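Local atomic coordinates of ribosome-inactivating protein (Lychnis chalcedonica, PDB entry 2G5X), a protein that belongs to the plant ribosome-inactivating proteins, here a single chain in which a mixed beta-sheet packs with a largely helical part. Residues Thr145-Gly149 with Lys150-Gly154; Ser89-Tyr92 with Arg93-Gly97; Asn49-Pro53 with Phe54-Thr58; Ile163-Met167 with Val168-Ala172. One frame throughout, in Å; residues are numbered along the deposited sequence.

Contact 1: residues Thr145-Gly149 with Lys150-Gly154; sequences TAVYG and KVFTG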
# COMPACT_ATOMS: atom_id res chain seq x y z
N THR A 145 -3.83 -14.63 5.56
CA THR A 145 -4.60 -15.83 5.90
C THR A 145 -5.74 -15.58 6.88
O THR A 145 -6.78 -16.25 6.82
CB THR A 145 -3.66 -16.91 6.47
OG1 THR A 145 -2.69 -17.26 5.49
CG2 THR A 145 -4.44 -18.16 6.86
N ALA A 146 -5.57 -14.62 7.78
CA ALA A 146 -6.60 -14.31 8.76
C ALA A 146 -7.74 -13.49 8.16
O ALA A 146 -8.76 -13.27 8.81
CB ALA A 146 -5.99 -13.57 9.95
N VAL A 147 -7.55 -13.04 6.93
CA VAL A 147 -8.55 -12.22 6.26
C VAL A 147 -9.27 -12.87 5.07
O VAL A 147 -10.50 -12.93 5.03
CB VAL A 147 -7.92 -10.89 5.77
CG1 VAL A 147 -8.90 -10.13 4.88
CG2 VAL A 147 -7.53 -10.04 6.97
N TYR A 148 -8.50 -13.37 4.11
CA TYR A 148 -9.09 -13.97 2.92
C TYR A 148 -10.22 -14.98 3.13
O TYR A 148 -10.05 -16.01 3.78
CB TYR A 148 -7.98 -14.60 2.05
CG TYR A 148 -8.51 -15.25 0.79
CD1 TYR A 148 -8.94 -16.57 0.80
CD2 TYR A 148 -8.59 -14.53 -0.40
CE1 TYR A 148 -9.45 -17.17 -0.35
CE2 TYR A 148 -9.10 -15.12 -1.56
CZ TYR A 148 -9.53 -16.43 -1.53
OH TYR A 148 -10.05 -17.02 -2.66
N GLY A 149 -11.38 -14.66 2.55
CA GLY A 149 -12.54 -15.54 2.62
C GLY A 149 -13.16 -15.82 3.98
O GLY A 149 -13.95 -16.76 4.11
N LYS A 150 -12.83 -15.02 4.99
CA LYS A 150 -13.38 -15.27 6.31
C LYS A 150 -14.26 -14.13 6.83
O LYS A 150 -14.53 -13.16 6.12
CB LYS A 150 -12.25 -15.51 7.31
CG LYS A 150 -11.36 -16.69 6.94
CD LYS A 150 -10.22 -16.85 7.93
CE LYS A 150 -9.38 -18.07 7.59
NZ LYS A 150 -8.27 -18.26 8.55
N VAL A 151 -14.73 -14.29 8.07
CA VAL A 151 -15.53 -13.26 8.72
C VAL A 151 -14.51 -12.20 9.13
O VAL A 151 -13.49 -12.52 9.74
CB VAL A 151 -16.23 -13.81 9.97
CG1 VAL A 151 -16.85 -12.67 10.76
CG2 VAL A 151 -17.30 -14.81 9.57
N PHE A 152 -14.79 -10.95 8.79
CA PHE A 152 -13.88 -9.85 9.10
C PHE A 152 -14.03 -9.27 10.50
O PHE A 152 -15.14 -9.02 10.97
CB PHE A 152 -14.10 -8.70 8.10
CG PHE A 152 -13.84 -9.06 6.67
CD1 PHE A 152 -14.56 -8.45 5.65
CD2 PHE A 152 -12.85 -9.99 6.33
CE1 PHE A 152 -14.31 -8.76 4.31
CE2 PHE A 152 -12.60 -10.30 5.00
CZ PHE A 152 -13.33 -9.69 3.99
N THR A 153 -12.90 -9.07 11.18
CA THR A 153 -12.90 -8.46 12.50
C THR A 153 -12.05 -7.20 12.34
O THR A 153 -11.18 -7.15 11.47
CB THR A 153 -12.24 -9.36 13.57
OG1 THR A 153 -10.85 -9.54 13.28
CG2 THR A 153 -12.93 -10.72 13.63
N GLY A 154 -12.31 -6.19 13.16
CA GLY A 154 -11.55 -4.96 13.07
C GLY A 154 -10.05 -5.20 13.16
O GLY A 154 -9.27 -4.63 12.39
O HOH W 1 -10.83 -11.51 9.98
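T145 and K150 meet through backbone and side chain: K150 NZ donates to T145 O over 3.0 Å, arriving above the carbonyl plane and not on a lone pair. The lysine can double back this far because its CG lies beside its own backbone N and the chain is fully extended from there. The hydroxyl of T145 is engaged elsewhere, by Q141 O in helix 137-145. At A146 the carbonyl serves the K150-G154 arm through a water, which lies 3.0 Å from A146 O and also donates to V151 O. V147 contributes both its carbonyl and its side chain. V147 O accepts from K150 N at 3.1 Å (N-H...O 161°) and lies in the plane of the F152 ring, at its edge, 3.4 Å from CE2. The CG1 branch of V147 meets the same F152 CE2 at 3.7 Å, the two side chains crossing at about a right angle. The ring of Y148 packs on N57 and on D75 and R76 of strand 69-76, while Y148 O lies 3.5 Å from K150 CG. G149 N bonds to D75 OD2. With Y148 (psi 120°) and G149 (phi 64°) at its corners and K150 N to V147 O as its closing bond, V147-K150 is a type II beta turn, part of the connection between helices 137-145 and 154-173; T153, whose OG1 takes N156 N, is the N-cap of the second helix.

Contact 2: residues Ser89-Tyr92 with Arg93-Gly97; sequences SDEY and RALSG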
# COMPACT_ATOMS: atom_id res chain seq x y z
N SER A 89 -14.69 1.76 6.20
CA SER A 89 -15.90 2.45 6.64
C SER A 89 -16.00 3.92 6.26
O SER A 89 -17.10 4.42 6.07
CB SER A 89 -16.05 2.31 8.16
OG SER A 89 -15.00 2.98 8.84
N ASP A 90 -14.86 4.60 6.15
CA ASP A 90 -14.86 6.02 5.81
C ASP A 90 -14.75 6.30 4.31
O ASP A 90 -14.75 7.45 3.89
CB ASP A 90 -13.74 6.75 6.58
CG ASP A 90 -12.36 6.22 6.26
OD1 ASP A 90 -12.24 5.04 5.87
OD2 ASP A 90 -11.38 6.98 6.42
N GLU A 91 -14.67 5.24 3.52
CA GLU A 91 -14.59 5.37 2.07
C GLU A 91 -15.82 4.73 1.42
O GLU A 91 -16.11 4.96 0.24
CB GLU A 91 -13.33 4.67 1.53
CG GLU A 91 -12.01 5.38 1.83
CD GLU A 91 -11.79 6.63 1.00
OE1 GLU A 91 -12.56 6.87 0.05
OE2 GLU A 91 -10.83 7.38 1.30
N TYR A 92 -16.56 3.94 2.20
CA TYR A 92 -17.74 3.23 1.70
C TYR A 92 -18.84 4.10 1.07
O TYR A 92 -19.30 3.81 -0.03
CB TYR A 92 -18.36 2.38 2.83
CG TYR A 92 -19.51 1.50 2.39
CD1 TYR A 92 -19.29 0.26 1.79
CD2 TYR A 92 -20.83 1.92 2.56
CE1 TYR A 92 -20.35 -0.55 1.37
CE2 TYR A 92 -21.90 1.13 2.14
CZ TYR A 92 -21.66 -0.10 1.56
OH TYR A 92 -22.72 -0.88 1.14
N ARG A 93 -19.25 5.16 1.76
CA ARG A 93 -20.30 6.01 1.21
C ARG A 93 -19.93 6.63 -0.14
O ARG A 93 -20.77 6.72 -1.03
CB ARG A 93 -20.68 7.12 2.20
CG ARG A 93 -21.32 6.62 3.49
CD ARG A 93 -22.54 5.74 3.24
NE ARG A 93 -23.25 5.45 4.48
CZ ARG A 93 -24.21 6.21 4.99
NH1 ARG A 93 -24.59 7.32 4.37
NH2 ARG A 93 -24.77 5.88 6.15
N ALA A 94 -18.67 7.03 -0.29
CA ALA A 94 -18.24 7.66 -1.53
C ALA A 94 -17.94 6.70 -2.68
O ALA A 94 -18.16 7.05 -3.85
CB ALA A 94 -17.02 8.53 -1.27
N LEU A 95 -17.48 5.50 -2.37
CA LEU A 95 -17.10 4.55 -3.40
C LEU A 95 -17.99 3.32 -3.65
O LEU A 95 -17.92 2.72 -4.72
CB LEU A 95 -15.67 4.06 -3.13
CG LEU A 95 -14.62 5.14 -2.79
CD1 LEU A 95 -13.27 4.47 -2.54
CD2 LEU A 95 -14.50 6.14 -3.93
N SER A 96 -18.82 2.95 -2.68
CA SER A 96 -19.66 1.76 -2.83
C SER A 96 -20.48 1.73 -4.12
O SER A 96 -20.57 0.69 -4.78
CB SER A 96 -20.61 1.61 -1.63
OG SER A 96 -21.50 2.70 -1.54
N GLY A 97 -21.06 2.87 -4.47
CA GLY A 97 -21.86 2.93 -5.68
C GLY A 97 -21.10 2.64 -6.96
O GLY A 97 -21.66 2.12 -7.92
O HOH W 2 -18.03 6.19 4.13
O HOH W 3 -16.97 8.12 1.85
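E91 O accepts from L95 N at 3.0 Å, and one residue on Y92 O accepts from S96 N at 2.8 Å (N-H...O 155°). Both bonds join residues four apart, the spacing of an alpha-helical turn. The two preceding pairs of the same spacing are bridged by water instead: one molecule donates to S89 O and accepts from R93 N at 2.9 Å, and another donates to D90 O and accepts from A94 N, also at 2.9 Å. The chain thus winds into the short helix 92-95 through a hydrated first turn, on the surface just after strand 83-87. Among the side chains, Y92 and S96 form a CH-pi contact: S96 CB stands 3.7 Å from the centroid of the Y92 ring and 12° off its normal, centred over one face. Y92 CG is anti to the backbone N (chi1 -174°), which sets the ring beside the carbonyl carbon, on the side from which S96 comes. S96 OG sits between its own N and carbonyl carbon and turns back to Y92 O at 2.9 Å in a weak bond, so this one carbonyl oxygen receives both the amide and the hydroxyl of S96. Beyond the turn, the Y92 side chain touches A112 and L109, and S96 also touches L109. One residue earlier along the same turn, E91 and L95 run side by side in the same direction, with E91 OE1 3.6 Å from L95 CD1; that carboxylate oxygen is paired with R64 in a salt bridge, and both side chains pack on V71 of strand 69-76.

Contact 3: residues Asn49-Pro53 with Phe54-Thr58; sequences NLVLP and FNRNT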
# COMPACT_ATOMS: atom_id res chain seq x y z
N ASN A 49 -2.41 -6.71 -6.97
CA ASN A 49 -2.71 -8.09 -6.58
C ASN A 49 -1.63 -8.65 -5.65
O ASN A 49 -0.45 -8.56 -5.95
CB ASN A 49 -2.78 -8.99 -7.81
CG ASN A 49 -4.15 -8.99 -8.47
OD1 ASN A 49 -5.02 -8.20 -8.13
ND2 ASN A 49 -4.34 -9.89 -9.43
N LEU A 50 -2.06 -9.21 -4.52
CA LEU A 50 -1.14 -9.86 -3.59
C LEU A 50 -1.57 -11.33 -3.67
O LEU A 50 -2.75 -11.65 -3.50
CB LEU A 50 -1.32 -9.33 -2.16
CG LEU A 50 -0.88 -7.88 -1.87
CD1 LEU A 50 -1.04 -7.59 -0.38
CD2 LEU A 50 0.57 -7.68 -2.29
N VAL A 51 -0.62 -12.22 -3.94
CA VAL A 51 -0.92 -13.65 -4.07
C VAL A 51 -0.09 -14.51 -3.12
O VAL A 51 1.11 -14.28 -2.98
CB VAL A 51 -0.65 -14.14 -5.52
CG1 VAL A 51 -1.07 -15.59 -5.67
CG2 VAL A 51 -1.38 -13.25 -6.52
N LEU A 52 -0.72 -15.49 -2.47
CA LEU A 52 0.01 -16.38 -1.58
C LEU A 52 0.58 -17.52 -2.40
O LEU A 52 -0.13 -18.14 -3.19
CB LEU A 52 -0.90 -16.95 -0.49
CG LEU A 52 -1.46 -15.98 0.55
CD1 LEU A 52 -2.28 -16.77 1.56
CD2 LEU A 52 -0.32 -15.24 1.23
N PRO A 53 1.87 -17.83 -2.22
CA PRO A 53 2.48 -18.92 -2.98
C PRO A 53 1.93 -20.31 -2.64
O PRO A 53 1.93 -21.20 -3.49
CB PRO A 53 3.96 -18.78 -2.64
CG PRO A 53 3.93 -18.24 -1.23
CD PRO A 53 2.84 -17.20 -1.31
N PHE A 54 1.45 -20.47 -1.41
CA PHE A 54 0.94 -21.77 -0.95
C PHE A 54 -0.31 -22.30 -1.63
O PHE A 54 -0.34 -23.44 -2.11
CB PHE A 54 0.65 -21.72 0.56
CG PHE A 54 1.70 -21.03 1.37
CD1 PHE A 54 1.50 -19.73 1.82
CD2 PHE A 54 2.89 -21.67 1.69
CE1 PHE A 54 2.47 -19.08 2.58
CE2 PHE A 54 3.87 -21.04 2.45
CZ PHE A 54 3.65 -19.73 2.89
N ASN A 55 -1.35 -21.47 -1.67
CA ASN A 55 -2.64 -21.87 -2.24
C ASN A 55 -3.10 -21.00 -3.41
O ASN A 55 -4.18 -21.21 -3.96
CB ASN A 55 -3.69 -21.84 -1.14
CG ASN A 55 -3.61 -20.57 -0.32
OD1 ASN A 55 -3.41 -19.48 -0.86
ND2 ASN A 55 -3.76 -20.69 0.99
N ARG A 56 -2.28 -20.02 -3.77
CA ARG A 56 -2.59 -19.11 -4.86
C ARG A 56 -3.77 -18.18 -4.57
O ARG A 56 -4.29 -17.53 -5.48
CB ARG A 56 -2.86 -19.89 -6.15
CG ARG A 56 -1.77 -20.91 -6.50
CD ARG A 56 -0.38 -20.28 -6.53
NE ARG A 56 -0.26 -19.21 -7.52
CZ ARG A 56 0.87 -18.57 -7.79
NH1 ARG A 56 1.99 -18.89 -7.16
NH2 ARG A 56 0.89 -17.60 -8.70
N ASN A 57 -4.22 -18.13 -3.32
CA ASN A 57 -5.33 -17.23 -2.97
C ASN A 57 -4.88 -15.81 -3.30
O ASN A 57 -3.71 -15.46 -3.12
CB ASN A 57 -5.69 -17.33 -1.48
CG ASN A 57 -6.33 -18.67 -1.12
OD1 ASN A 57 -6.83 -19.39 -1.98
ND2 ASN A 57 -6.34 -18.98 0.17
N THR A 58 -5.82 -14.99 -3.76
CA THR A 58 -5.49 -13.62 -4.15
C THR A 58 -6.38 -12.54 -3.53
O THR A 58 -7.60 -12.70 -3.45
CB THR A 58 -5.59 -13.47 -5.69
OG1 THR A 58 -4.68 -14.39 -6.32
CG2 THR A 58 -5.24 -12.06 -6.13
O HOH W 4 3.28 -21.14 -5.88
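V51 and T58 close a beta-hairpin connection, where strand 45-51 gives way to strand 58-64 at the surface; they form an antiparallel non-hydrogen-bonded pair with CA atoms 4.6 Å apart. The end-to-end directions of the two segments differ by 168°, as a chain reversal requires. Just beyond the pair, L52 N donates to N57 O at 3.1 Å along a nearly straight path (N-H...O 167°), while R56 N to L52 O, 2.9 Å, is a weak, bent bond. The loop is also shaped by N55, whose OD1 accepts from N57 N at 2.9 Å: an Asx turn. The same OD1 lies 3.6 Å from L52 CB, the two side chains pointing the same way. R56 curls back, bent at chi2 and chi3, until one face of its guanidinium lies over V51 CG1, 3.9 Å from the plane and toward the rim of the group. A water joins R56 NH1 to P53 O. At the tip, P53 CG covers one face of the F54 ring, 4.2 Å from the centroid, in a CH-pi contact. V51 CG2 touches T58 OG1 at 3.5 Å on the same side of the sheet. Around the hairpin, strand 3-5 runs along N49 and V51 with backbone bonds between them and W4, and helix 137-145 packs against the loop: L52 on F144 and T145, P53 and F54 on Q141.

Contact 4: residues Ile163-Met167 with Val168-Ala172; sequences ISIQM and VAEAA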
# COMPACT_ATOMS: atom_id res chain seq x y z
N ILE A 163 0.22 -3.63 7.40
CA ILE A 163 1.40 -4.30 6.87
C ILE A 163 1.49 -4.03 5.37
O ILE A 163 2.58 -3.77 4.83
CB ILE A 163 1.35 -5.82 7.12
CG1 ILE A 163 1.38 -6.10 8.63
CG2 ILE A 163 2.54 -6.50 6.45
CD1 ILE A 163 1.16 -7.58 8.99
N SER A 164 0.35 -4.09 4.69
CA SER A 164 0.30 -3.84 3.25
C SER A 164 0.71 -2.41 2.92
O SER A 164 1.42 -2.16 1.95
CB SER A 164 -1.10 -4.12 2.71
OG SER A 164 -1.42 -5.50 2.78
N ILE A 165 0.25 -1.45 3.72
CA ILE A 165 0.59 -0.05 3.49
C ILE A 165 2.10 0.16 3.59
O ILE A 165 2.70 0.81 2.73
CB ILE A 165 -0.15 0.86 4.51
CG1 ILE A 165 -1.65 0.87 4.18
CG2 ILE A 165 0.42 2.27 4.46
CD1 ILE A 165 -2.51 1.51 5.25
N GLN A 166 2.71 -0.41 4.62
CA GLN A 166 4.15 -0.28 4.82
C GLN A 166 4.96 -0.91 3.69
O GLN A 166 5.84 -0.27 3.11
CB GLN A 166 4.56 -0.94 6.14
CG GLN A 166 4.05 -0.24 7.39
CD GLN A 166 4.95 0.91 7.81
OE1 GLN A 166 5.24 1.81 7.02
NE2 GLN A 166 5.38 0.89 9.07
N MET A 167 4.66 -2.17 3.38
CA MET A 167 5.39 -2.92 2.37
C MET A 167 5.09 -2.58 0.91
O MET A 167 5.92 -2.85 0.04
CB MET A 167 5.19 -4.42 2.61
CG MET A 167 5.73 -4.90 3.96
SD MET A 167 5.44 -6.65 4.29
CE MET A 167 6.67 -7.41 3.24
N VAL A 168 3.93 -2.00 0.65
CA VAL A 168 3.55 -1.65 -0.72
C VAL A 168 3.58 -0.14 -0.98
O VAL A 168 4.37 0.33 -1.81
CB VAL A 168 2.14 -2.21 -1.07
CG1 VAL A 168 1.80 -1.91 -2.52
CG2 VAL A 168 2.10 -3.71 -0.82
N ALA A 169 2.75 0.62 -0.27
CA ALA A 169 2.69 2.06 -0.48
C ALA A 169 3.91 2.86 -0.02
O ALA A 169 4.48 3.63 -0.80
CB ALA A 169 1.42 2.63 0.17
N GLU A 170 4.31 2.71 1.23
CA GLU A 170 5.46 3.45 1.74
C GLU A 170 6.75 3.06 1.02
O GLU A 170 7.60 3.91 0.75
CB GLU A 170 5.60 3.25 3.25
CG GLU A 170 4.36 3.67 4.04
CD GLU A 170 4.14 5.18 4.10
OE1 GLU A 170 4.67 5.92 3.25
OE2 GLU A 170 3.41 5.63 5.01
N ALA A 171 6.89 1.77 0.72
CA ALA A 171 8.07 1.29 0.01
C ALA A 171 8.09 1.86 -1.41
O ALA A 171 9.16 2.15 -1.96
CB ALA A 171 8.07 -0.24 -0.04
N ALA A 172 6.92 2.02 -2.01
CA ALA A 172 6.85 2.59 -3.35
C ALA A 172 7.31 4.05 -3.32
O ALA A 172 8.04 4.51 -4.20
CB ALA A 172 5.42 2.51 -3.88
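I165 O takes its hydrogen from E170 N, five residues on, at 2.9 Å and nearly straight (N-H...O 170°), and the two halves of helix 154-173 meet with axes only 16° apart. This is a pi-type turn within an alpha helix: A171 N to Q166 O repeats the five-residue spacing, weakly, at 3.3 Å, while V168 N to S164 O, 2.8 Å, and the bonds M167 N to I163 O and A172 N to V168 O keep the usual four. The bulge lies deep in the protein, in its central helix. V168 presses on the carbonyl oxygen of S164, with V168 CB at 3.1 Å and CG2 at 3.2 Å from S164 O; beyond it lie F16 and L20 of helix 10-25 and F63 of strand 58-64. I165 CG2 only grazes A169 CB, at 4.4 Å. E170 folds alongside: chi1 (-58°) puts its CG beside the backbone N, 3.6 Å from I165 O, and the bend at chi2 then turns the carboxylate. There OE1 forms a salt bridge with R173 and OE2 bonds to Y119 OH, two bonds that hold the group's rotation, with the carboxylate of E200 close to OE2. The hydroxyl of S164 returns to F160 O one turn earlier. M167 O is bonded by Y13 OH, and A171 CB lies 3.4 Å from the same oxygen.

Contacts 1, 2 and 3 lie at the surface, their centres 16 to 18 Å from the centre of the chain, whereas contact 4 lies about 4 Å from it with all its touching residues buried. The surface three are turns with water bridges: a beta turn between helices, the first turn of a short helix, and a hairpin loop. Contact 4 is continuous helix with a pi-type turn, tied by backbone bonds and buried polar ends. Contacts 1 and 3 touch through Y148, which packs on T58 O and N57. Contact 3 reaches contact 4 through L50 CD1 against S164 OG, so the hairpin strand meets the central helix. Contact 2 stays apart from the others, its nearest atoms about 10 Å from contacts 1 and 4.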